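Local atomic coordinates of putative tryptophan halogenase (Xanthomonas campestris pv. campestris, PDB entry 6Y1W), a protein that probably halogenates an aromatic substrate as a flavin-dependent, FAD-using halogenase of the tryptophan halogenase family. Residues 104-109 with 438-443; 92-97 with 345-350. All blocks are in the same frame, centred on the assembly; numbering follows the deposited sequence.

Contact 1: residues 104-109 with 438-443; sequences YIHSFG and ELFAEN. With BUD ((2S,3S)-butane-2,3-diol), chain H.
A pocket holding (2S,3S)-butane-2,3-diol, close to the predicted catalytic lysine Lys89, lies where the end of edge strand 102-107 faces the turn leading into helix 442-451, and His106 and Phe440 meet across it. Their contact is light: His106 CE1 lies 4.4 Å from Phe440 CE1, with the phenyl carbon near the plane of the imidazole, at its edge. In His106, chi1 of 176° puts CG anti to the backbone N, and the ring extends from there to the diol. Both rings come near diol O1, which lies 3.5 Å from Phe440 CD1, near the plane of that ring and at its edge; Phe440 also lies near C2. The other hydroxyl is gripped by the backbone: Ala441 N donates to diol O2 at 3.0 Å, almost straight at 172°, and Ser444 OG is also hydrogen-bonded to the diol. Phe108 CE1 adds an apolar touch on diol C1 at 3.9 Å, and Leu439 CD1 lies near C1 and C4.

Farther along, the amide of Asn443 reaches the chain at 107-109. One water joins the two segments, donating to Ser107 O at 2.9 Å and accepting from Asn443 ND2 at 2.7 Å. Gly109 O also lies near this amide, 3.2 Å from ND2, but the angle is too poor for a hydrogen bond. Thr111 OG1 engages Asn443 OD1, so both ends of the amide have partners. Ser107 OG donates to Phe108 O at 2.8 Å, in the carbonyl plane on a lone pair, tying down the turn after the strand.

His106 is held at both nitrogens, NE2 by Ser444 OG, which fixes the rotation of its ring. The pocket thus joins a peptide N-H and a hydroxyl to rings bordering O1 and to Phe108 and Leu439 against the methyl carbons, consistent with binding small amphiphilic molecules.

Contact 2: residues 92-97 with 345-350; sequences IAFEHW and PIESTN. With BUD ((2S,3S)-butane-2,3-diol), chain J.
Ile346 sets its CD1 methyl against the six-membered ring of Trp97, 3.4 Å from CH2 and 3.8 Å from both CZ2 and CZ3, the two side chains running obliquely. CG1 of Ile346 is anti to the backbone N (chi1 -174°); this carbon meets Phe94 CE1 at 3.8 Å, in the plane of the phenyl ring at its edge. The backbone follows, with Ile346 O 3.5 Å from Phe94 CZ, again near the ring plane. Strand 91-99 lies between 102-107 and 263-268 in the seven-stranded mixed sheet; its Ile92, Phe94 and, past the corner at 96-97, Trp97 form an apolar layer against 345-350, the loop leading into helix 350-363. Phe94 has Ile92 CG2 over one face and puts its own CD1 over a face of the Trp97 indole. The side chain of Glu347, predicted to bind L-tryptophan, crosses that of Phe94 at about a right angle, while its carboxylate plane is tilted only 33° from the ring, and OE2 lies 3.4 Å from Phe94 CZ. His395 and His106 grip that oxygen. Ile92 CD1 lies 3.5 Å from Ile346 O, 3.7 Å from Glu347 OE1 and 3.9 Å from Ser348 OG, the hydroxyl hydrogen-bonded to the predicted catalytic Lys89.

Overall arrangement
Contacts 1 and 2 have centres 11 Å apart and touch directly. Strands 91-99 and 102-107 follow one another in the chain and pair antiparallel at one margin of the seven-stranded mixed sheet, with Tyr104 O 2.8 Å from Phe94 N. The segments run 92-97, 104-109, 345-350, 438-443, so the two contacts interlace along the sequence: consecutive strands receive a loop before helix 350-363 and then the turn before helix 442-451. Helix 371-397 touches residues of both contacts. His106 ND1 lies 2.8 Å from Glu347 OE2, a probable hydrogen bond that couples the diol pocket of contact 1 to the predicted tryptophan-binding glutamate of contact 2.

Contact 1: residues 104-109 with 438-443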
ATOM      1  N   TYR A 104     -28.685  -4.691  -3.317  1.00 14.39           N
ATOM      2  CA  TYR A 104     -27.480  -5.280  -3.902  1.00 11.77           C
ATOM      3  C   TYR A 104     -26.703  -5.938  -2.771  1.00 11.18           C
ATOM      4  O   TYR A 104     -27.059  -5.802  -1.598  1.00 15.25           O
ATOM      5  CB  TYR A 104     -26.599  -4.214  -4.627  1.00 15.19           C
ATOM      6  CG  TYR A 104     -25.885  -3.269  -3.651  1.00 13.96           C
ATOM      7  CD1 TYR A 104     -26.548  -2.181  -3.059  1.00 14.38           C
ATOM      8  CD2 TYR A 104     -24.567  -3.491  -3.295  1.00 13.13           C
ATOM      9  CE1 TYR A 104     -25.919  -1.357  -2.156  1.00 14.00           C
ATOM     10  CE2 TYR A 104     -23.936  -2.683  -2.383  1.00 13.29           C
ATOM     11  CZ  TYR A 104     -24.600  -1.614  -1.816  1.00 16.25           C
ATOM     12  OH  TYR A 104     -23.964  -0.792  -0.888  1.00 14.91           O
ATOM     13  N   ILE A 105     -25.632  -6.645  -3.137  1.00 11.78           N
ATOM     14  CA  ILE A 105     -24.750  -7.295  -2.158  1.00 13.75           C
ATOM     15  C   ILE A 105     -23.343  -6.727  -2.292  1.00 13.29           C
ATOM     16  O   ILE A 105     -22.810  -6.599  -3.408  1.00 15.65           O
ATOM     17  CB  ILE A 105     -24.727  -8.830  -2.351  1.00 12.90           C
ATOM     18  CG1 ILE A 105     -26.114  -9.406  -2.043  1.00 15.82           C
ATOM     19  CG2 ILE A 105     -23.671  -9.506  -1.445  1.00 14.27           C
ATOM     20  CD1 ILE A 105     -26.253 -10.852  -2.586  1.00 18.09           C
ATOM     21  N   HIS A 106     -22.734  -6.422  -1.134  1.00 12.70           N
ATOM     22  CA  HIS A 106     -21.325  -6.077  -1.030  1.00 13.47           C
ATOM     23  C   HIS A 106     -20.641  -7.314  -0.468  1.00 12.24           C
ATOM     24  O   HIS A 106     -20.742  -7.587   0.732  1.00 15.89           O
ATOM     25  CB  HIS A 106     -21.128  -4.886  -0.102  1.00 14.45           C
ATOM     26  CG  HIS A 106     -19.692  -4.538   0.130  1.00 13.73           C
ATOM     27  ND1 HIS A 106     -19.291  -3.706   1.153  1.00 13.51           N
ATOM     28  CD2 HIS A 106     -18.566  -4.941  -0.504  1.00 14.23           C
ATOM     29  CE1 HIS A 106     -17.972  -3.597   1.128  1.00 15.73           C
ATOM     30  NE2 HIS A 106     -17.507  -4.347   0.145  1.00 13.59           N
ATOM     31  N   SER A 107     -19.918  -8.031  -1.320  1.00 11.92           N
ATOM     32  CA  SER A 107     -19.320  -9.296  -0.901  1.00 13.40           C
ATOM     33  C   SER A 107     -17.824  -9.128  -0.732  1.00 14.53           C
ATOM     34  O   SER A 107     -17.229  -8.142  -1.171  1.00 14.20           O
ATOM     35  CB  SER A 107     -19.605 -10.410  -1.922  1.00 14.83           C
ATOM     36  OG  SER A 107     -18.838 -10.226  -3.107  1.00 15.88           O
ATOM     37  N   PHE A 108     -17.209 -10.130  -0.105  1.00 13.45           N
ATOM     38  CA  PHE A 108     -15.766 -10.274  -0.172  1.00 13.79           C
ATOM     39  C   PHE A 108     -15.371 -10.780  -1.552  1.00 15.82           C
ATOM     40  O   PHE A 108     -16.207 -10.951  -2.447  1.00 17.73           O
ATOM     41  CB  PHE A 108     -15.277 -11.218   0.931  1.00 14.63           C
ATOM     42  CG  PHE A 108     -15.728 -10.813   2.313  1.00 14.51           C
ATOM     43  CD1 PHE A 108     -15.635  -9.485   2.726  1.00 14.90           C
ATOM     44  CD2 PHE A 108     -16.251 -11.762   3.189  1.00 13.33           C
ATOM     45  CE1 PHE A 108     -16.056  -9.112   4.010  1.00 14.57           C
ATOM     46  CE2 PHE A 108     -16.690 -11.392   4.460  1.00 15.69           C
ATOM     47  CZ  PHE A 108     -16.580 -10.090   4.877  1.00 14.37           C
ATOM     48  N   GLY A 109     -14.082 -10.988  -1.765  1.00 18.04           N
ATOM     49  CA  GLY A 109     -13.642 -11.524  -3.047  1.00 18.10           C
ATOM     50  C   GLY A 109     -13.443 -10.456  -4.114  1.00 18.35           C
ATOM     51  O   GLY A 109     -13.224  -9.287  -3.823  1.00 19.65           O
ATOM     52  N   GLU A 438      -5.306   1.022   3.262  1.00 27.05           N
ATOM     53  CA  GLU A 438      -6.747   1.233   3.335  1.00 19.95           C
ATOM     54  C   GLU A 438      -7.429  -0.123   3.413  1.00 19.04           C
ATOM     55  O   GLU A 438      -7.022  -1.080   2.746  1.00 21.56           O
ATOM     56  CB  GLU A 438      -7.248   2.000   2.118  1.00 20.80           C
ATOM     57  CG  GLU A 438      -6.882   3.454   2.165  1.00 26.81           C
ATOM     58  CD  GLU A 438      -7.023   4.114   0.812  1.00 41.10           C
ATOM     59  OE1 GLU A 438      -7.248   3.399  -0.200  1.00 33.83           O
ATOM     60  OE2 GLU A 438      -6.924   5.359   0.762  1.00 40.60           O
ATOM     61  N   LEU A 439      -8.476  -0.189   4.247  1.00 17.68           N
ATOM     62  CA  LEU A 439      -9.202  -1.443   4.398  1.00 15.92           C
ATOM     63  C   LEU A 439      -9.911  -1.842   3.106  1.00 15.83           C
ATOM     64  O   LEU A 439      -9.860  -3.003   2.703  1.00 15.52           O
ATOM     65  CB  LEU A 439     -10.202  -1.324   5.549  1.00 13.26           C
ATOM     66  CG  LEU A 439     -11.206  -2.472   5.637  1.00 12.96           C
ATOM     67  CD1 LEU A 439     -10.518  -3.823   5.900  1.00 16.20           C
ATOM     68  CD2 LEU A 439     -12.204  -2.171   6.745  1.00 15.59           C
ATOM     69  N   PHE A 440     -10.658  -0.924   2.494  1.00 16.86           N
ATOM     70  CA  PHE A 440     -11.597  -1.335   1.460  1.00 15.78           C
ATOM     71  C   PHE A 440     -10.877  -1.483   0.118  1.00 15.14           C
ATOM     72  O   PHE A 440     -10.223  -0.549  -0.361  1.00 22.02           O
ATOM     73  CB  PHE A 440     -12.769  -0.354   1.410  1.00 14.42           C
ATOM     74  CG  PHE A 440     -13.646  -0.464   2.642  1.00 13.13           C
ATOM     75  CD1 PHE A 440     -14.450  -1.580   2.811  1.00 15.45           C
ATOM     76  CD2 PHE A 440     -13.624   0.508   3.642  1.00 16.46           C
ATOM     77  CE1 PHE A 440     -15.222  -1.713   3.932  1.00 16.08           C
ATOM     78  CE2 PHE A 440     -14.391   0.384   4.775  1.00 17.16           C
ATOM     79  CZ  PHE A 440     -15.204  -0.727   4.926  1.00 16.36           C
ATOM     80  N   ALA A 441     -10.978  -2.674  -0.453  1.00 19.24           N
ATOM     81  CA  ALA A 441     -10.351  -3.007  -1.709  1.00 22.22           C
ATOM     82  C   ALA A 441     -11.098  -2.356  -2.881  1.00 20.52           C
ATOM     83  O   ALA A 441     -12.206  -1.837  -2.746  1.00 16.63           O
ATOM     84  CB  ALA A 441     -10.331  -4.524  -1.888  1.00 29.22           C
ATOM     85  N   GLU A 442     -10.447  -2.359  -4.043  1.00 18.79           N
ATOM     86  CA  GLU A 442     -11.117  -1.875  -5.248  0.55 17.15           C
ATOM     87  C   GLU A 442     -12.476  -2.539  -5.452  1.00 19.79           C
ATOM     88  O   GLU A 442     -13.447  -1.857  -5.797  1.00 18.06           O
ATOM     89  CB  GLU A 442     -10.207  -2.079  -6.465  0.55 20.40           C
ATOM     90  CG  GLU A 442      -9.024  -1.116  -6.443  0.55 22.27           C
ATOM     91  CD  GLU A 442      -8.085  -1.284  -7.623  0.55 21.69           C
ATOM     92  OE1 GLU A 442      -8.365  -2.113  -8.499  0.55 27.60           O
ATOM     93  OE2 GLU A 442      -7.054  -0.575  -7.667  0.55 26.25           O
ATOM     94  N   ASN A 443     -12.579  -3.861  -5.227  1.00 17.52           N
ATOM     95  CA  ASN A 443     -13.857  -4.557  -5.405  1.00 18.09           C
ATOM     96  C   ASN A 443     -14.964  -3.919  -4.563  1.00 16.22           C
ATOM     97  O   ASN A 443     -16.139  -3.881  -4.983  1.00 16.40           O
ATOM     98  CB  ASN A 443     -13.716  -6.042  -5.017  1.00 19.77           C
ATOM     99  CG  ASN A 443     -15.027  -6.822  -5.216  1.00 20.90           C
ATOM    100  OD1 ASN A 443     -15.436  -7.033  -6.333  1.00 24.05           O
ATOM    101  ND2 ASN A 443     -15.660  -7.239  -4.135  1.00 26.38           N
TER
HETATM  102  C1  BUD H 606     -13.502  -6.175   4.325  0.92 20.64           C
HETATM  103  O1  BUD H 606     -14.990  -5.041   2.862  0.92 21.01           O
HETATM  104  C2  BUD H 606     -13.628  -5.138   3.209  0.92 26.31           C
HETATM  105  O2  BUD H 606     -12.803  -4.618   0.950  0.92 23.44           O
HETATM  106  C3  BUD H 606     -12.805  -5.581   1.993  0.92 24.67           C
HETATM  107  C4  BUD H 606     -11.361  -5.833   2.443  0.92 25.63           C
HETATM  108  O   HOH W   1     -14.761  -6.659  -1.611  1.00 32.01           O

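Contact 2: residues 92-97 with 345-350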
ATOM      1  N   ILE A  92     -22.421  -8.692   2.793  1.00 13.78           N
ATOM      2  CA  ILE A  92     -23.501  -7.927   3.422  1.00 13.04           C
ATOM      3  C   ILE A  92     -24.548  -7.653   2.348  1.00 11.07           C
ATOM      4  O   ILE A  92     -24.214  -7.130   1.269  1.00 13.57           O
ATOM      5  CB  ILE A  92     -23.014  -6.580   3.988  1.00 10.52           C
ATOM      6  CG1 ILE A  92     -21.912  -6.826   5.042  1.00 12.53           C
ATOM      7  CG2 ILE A  92     -24.143  -5.802   4.640  1.00 14.15           C
ATOM      8  CD1 ILE A  92     -21.303  -5.546   5.637  1.00 15.13           C
ATOM      9  N   ALA A  93     -25.816  -7.958   2.647  1.00 14.36           N
ATOM     10  CA  ALA A  93     -26.896  -7.628   1.723  1.00 11.97           C
ATOM     11  C   ALA A  93     -27.440  -6.257   2.087  1.00 12.45           C
ATOM     12  O   ALA A  93     -27.975  -6.061   3.196  1.00 14.84           O
ATOM     13  CB  ALA A  93     -27.994  -8.694   1.767  1.00 13.09           C
ATOM     14  N   PHE A  94     -27.268  -5.294   1.166  1.00 11.53           N
ATOM     15  CA  PHE A  94     -27.712  -3.920   1.389  1.00 13.27           C
ATOM     16  C   PHE A  94     -29.068  -3.738   0.739  1.00 14.52           C
ATOM     17  O   PHE A  94     -29.170  -3.707  -0.489  1.00 15.70           O
ATOM     18  CB  PHE A  94     -26.700  -2.928   0.815  1.00 12.96           C
ATOM     19  CG  PHE A  94     -25.511  -2.733   1.719  1.00 10.43           C
ATOM     20  CD1 PHE A  94     -25.618  -1.859   2.810  1.00 14.87           C
ATOM     21  CD2 PHE A  94     -24.352  -3.486   1.567  1.00 13.47           C
ATOM     22  CE1 PHE A  94     -24.537  -1.703   3.725  1.00 15.22           C
ATOM     23  CE2 PHE A  94     -23.256  -3.312   2.461  1.00 11.61           C
ATOM     24  CZ  PHE A  94     -23.368  -2.439   3.547  1.00 13.32           C
ATOM     25  N   GLU A  95     -30.099  -3.647   1.561  1.00 13.91           N
ATOM     26  CA  GLU A  95     -31.478  -3.504   1.089  1.00 14.85           C
ATOM     27  C   GLU A  95     -31.979  -2.081   1.314  1.00 13.61           C
ATOM     28  O   GLU A  95     -31.835  -1.529   2.415  1.00 15.43           O
ATOM     29  CB  GLU A  95     -32.374  -4.514   1.800  1.00 14.34           C
ATOM     30  CG  GLU A  95     -32.028  -5.948   1.479  1.00 15.03           C
ATOM     31  CD  GLU A  95     -32.905  -6.961   2.189  1.00 20.27           C
ATOM     32  OE1 GLU A  95     -33.643  -6.575   3.116  1.00 19.88           O
ATOM     33  OE2 GLU A  95     -32.865  -8.149   1.792  1.00 21.55           O
ATOM     34  N   HIS A  96     -32.562  -1.483   0.248  1.00 13.80           N
ATOM     35  CA  HIS A  96     -33.252  -0.190   0.299  1.00 13.78           C
ATOM     36  C   HIS A  96     -32.283   0.993   0.423  1.00 15.06           C
ATOM     37  O   HIS A  96     -32.698   2.083   0.848  1.00 17.45           O
ATOM     38  CB  HIS A  96     -34.297  -0.102   1.442  1.00 15.25           C
ATOM     39  CG  HIS A  96     -35.409  -1.119   1.374  1.00 16.01           C
ATOM     40  ND1 HIS A  96     -36.325  -1.186   0.336  1.00 16.39           N
ATOM     41  CD2 HIS A  96     -35.797  -2.047   2.282  1.00 20.04           C
ATOM     42  CE1 HIS A  96     -37.192  -2.155   0.587  1.00 21.16           C
ATOM     43  NE2 HIS A  96     -36.902  -2.683   1.766  1.00 19.01           N
ATOM     44  N   TRP A  97     -30.996   0.813   0.086  1.00 13.28           N
ATOM     45  CA  TRP A  97     -30.035   1.909   0.185  1.00 15.94           C
ATOM     46  C   TRP A  97     -30.020   2.749  -1.093  1.00 16.14           C
ATOM     47  O   TRP A  97     -30.138   3.985  -1.032  1.00 17.51           O
ATOM     48  CB  TRP A  97     -28.616   1.359   0.493  1.00 15.15           C
ATOM     49  CG  TRP A  97     -28.506   0.862   1.910  1.00 14.53           C
ATOM     50  CD1 TRP A  97     -28.856  -0.378   2.385  1.00 14.37           C
ATOM     51  CD2 TRP A  97     -28.019   1.598   3.044  1.00 15.28           C
ATOM     52  NE1 TRP A  97     -28.658  -0.438   3.740  1.00 14.59           N
ATOM     53  CE2 TRP A  97     -28.141   0.751   4.174  1.00 15.39           C
ATOM     54  CE3 TRP A  97     -27.503   2.888   3.216  1.00 13.49           C
ATOM     55  CZ2 TRP A  97     -27.777   1.148   5.452  1.00 14.68           C
ATOM     56  CZ3 TRP A  97     -27.161   3.293   4.492  1.00 15.01           C
ATOM     57  CH2 TRP A  97     -27.290   2.421   5.598  1.00 15.36           C
ATOM     58  N   PRO A 345     -21.875  -0.100  12.753  1.00 15.78           N
ATOM     59  CA  PRO A 345     -21.439  -1.411  12.216  1.00 12.98           C
ATOM     60  C   PRO A 345     -21.920  -1.726  10.816  1.00 12.58           C
ATOM     61  O   PRO A 345     -22.128  -2.904  10.473  1.00 15.20           O
ATOM     62  CB  PRO A 345     -22.024  -2.411  13.230  1.00 11.28           C
ATOM     63  CG  PRO A 345     -23.281  -1.741  13.700  1.00 14.90           C
ATOM     64  CD  PRO A 345     -22.877  -0.254  13.819  1.00 14.50           C
ATOM     65  N   ILE A 346     -22.058  -0.689   9.985  1.00 13.98           N
ATOM     66  CA  ILE A 346     -22.611  -0.873   8.650  1.00 13.29           C
ATOM     67  C   ILE A 346     -21.696  -1.704   7.761  1.00 15.11           C
ATOM     68  O   ILE A 346     -22.174  -2.384   6.848  1.00 15.14           O
ATOM     69  CB  ILE A 346     -22.903   0.505   8.038  1.00 13.63           C
ATOM     70  CG1 ILE A 346     -23.625   0.382   6.706  1.00 15.41           C
ATOM     71  CG2 ILE A 346     -21.592   1.286   7.779  1.00 13.82           C
ATOM     72  CD1 ILE A 346     -24.044   1.763   6.155  1.00 21.46           C
ATOM     73  N   GLU A 347     -20.378  -1.686   8.009  1.00 11.80           N
ATOM     74  CA  GLU A 347     -19.430  -2.519   7.280  1.00 11.33           C
ATOM     75  C   GLU A 347     -18.631  -3.415   8.226  1.00 12.93           C
ATOM     76  O   GLU A 347     -17.531  -3.851   7.887  1.00 14.93           O
ATOM     77  CB  GLU A 347     -18.469  -1.668   6.427  1.00 15.73           C
ATOM     78  CG  GLU A 347     -19.122  -1.113   5.142  1.00 14.22           C
ATOM     79  CD  GLU A 347     -19.317  -2.165   4.053  1.00 12.58           C
ATOM     80  OE1 GLU A 347     -18.752  -3.286   4.161  1.00 13.37           O
ATOM     81  OE2 GLU A 347     -20.078  -1.873   3.050  1.00 13.64           O
ATOM     82  N   SER A 348     -19.170  -3.710   9.416  1.00 12.50           N
ATOM     83  CA  SER A 348     -18.600  -4.715  10.322  1.00 12.24           C
ATOM     84  C   SER A 348     -17.125  -4.447  10.615  1.00 14.44           C
ATOM     85  O   SER A 348     -16.288  -5.344  10.522  1.00 15.27           O
ATOM     86  CB  SER A 348     -18.769  -6.158   9.792  1.00 16.37           C
ATOM     87  OG  SER A 348     -20.065  -6.404   9.188  1.00 15.08           O
ATOM     88  N   THR A 349     -16.810  -3.219  11.019  1.00 12.55           N
ATOM     89  CA  THR A 349     -15.420  -2.814  11.237  1.00 12.71           C
ATOM     90  C   THR A 349     -15.013  -2.742  12.716  1.00 14.18           C
ATOM     91  O   THR A 349     -13.836  -2.488  12.981  1.00 14.27           O
ATOM     92  CB  THR A 349     -15.129  -1.458  10.576  1.00 12.93           C
ATOM     93  OG1 THR A 349     -16.157  -0.496  10.901  1.00 14.72           O
ATOM     94  CG2 THR A 349     -15.012  -1.590   9.059  1.00 11.96           C
ATOM     95  N   ASN A 350     -15.904  -2.987  13.687  1.00 15.32           N
ATOM     96  CA  ASN A 350     -15.547  -2.753  15.103  1.00 14.80           C
ATOM     97  C   ASN A 350     -14.381  -3.636  15.557  1.00 16.73           C
ATOM     98  O   ASN A 350     -13.354  -3.152  16.067  1.00 15.50           O
ATOM     99  CB  ASN A 350     -16.775  -3.018  15.996  1.00 14.92           C
ATOM    100  CG  ASN A 350     -16.424  -3.029  17.486  1.00 25.38           C
ATOM    101  OD1 ASN A 350     -15.936  -2.019  17.981  1.00 28.27           O
ATOM    102  ND2 ASN A 350     -16.663  -4.155  18.209  1.00 19.32           N
TER
HETATM  103  C1  BUD J 608     -40.440   0.645   3.373  1.00 42.60           C
HETATM  104  O1  BUD J 608     -40.279   2.405   5.066  1.00 37.80           O
HETATM  105  C2  BUD J 608     -39.557   1.453   4.326  1.00 40.56           C
HETATM  106  O2  BUD J 608     -37.958   3.161   4.392  1.00 23.60           O
HETATM  107  C3  BUD J 608     -38.542   2.245   3.517  1.00 35.79           C
HETATM  108  C4  BUD J 608     -37.435   1.334   2.990  1.00 27.37           C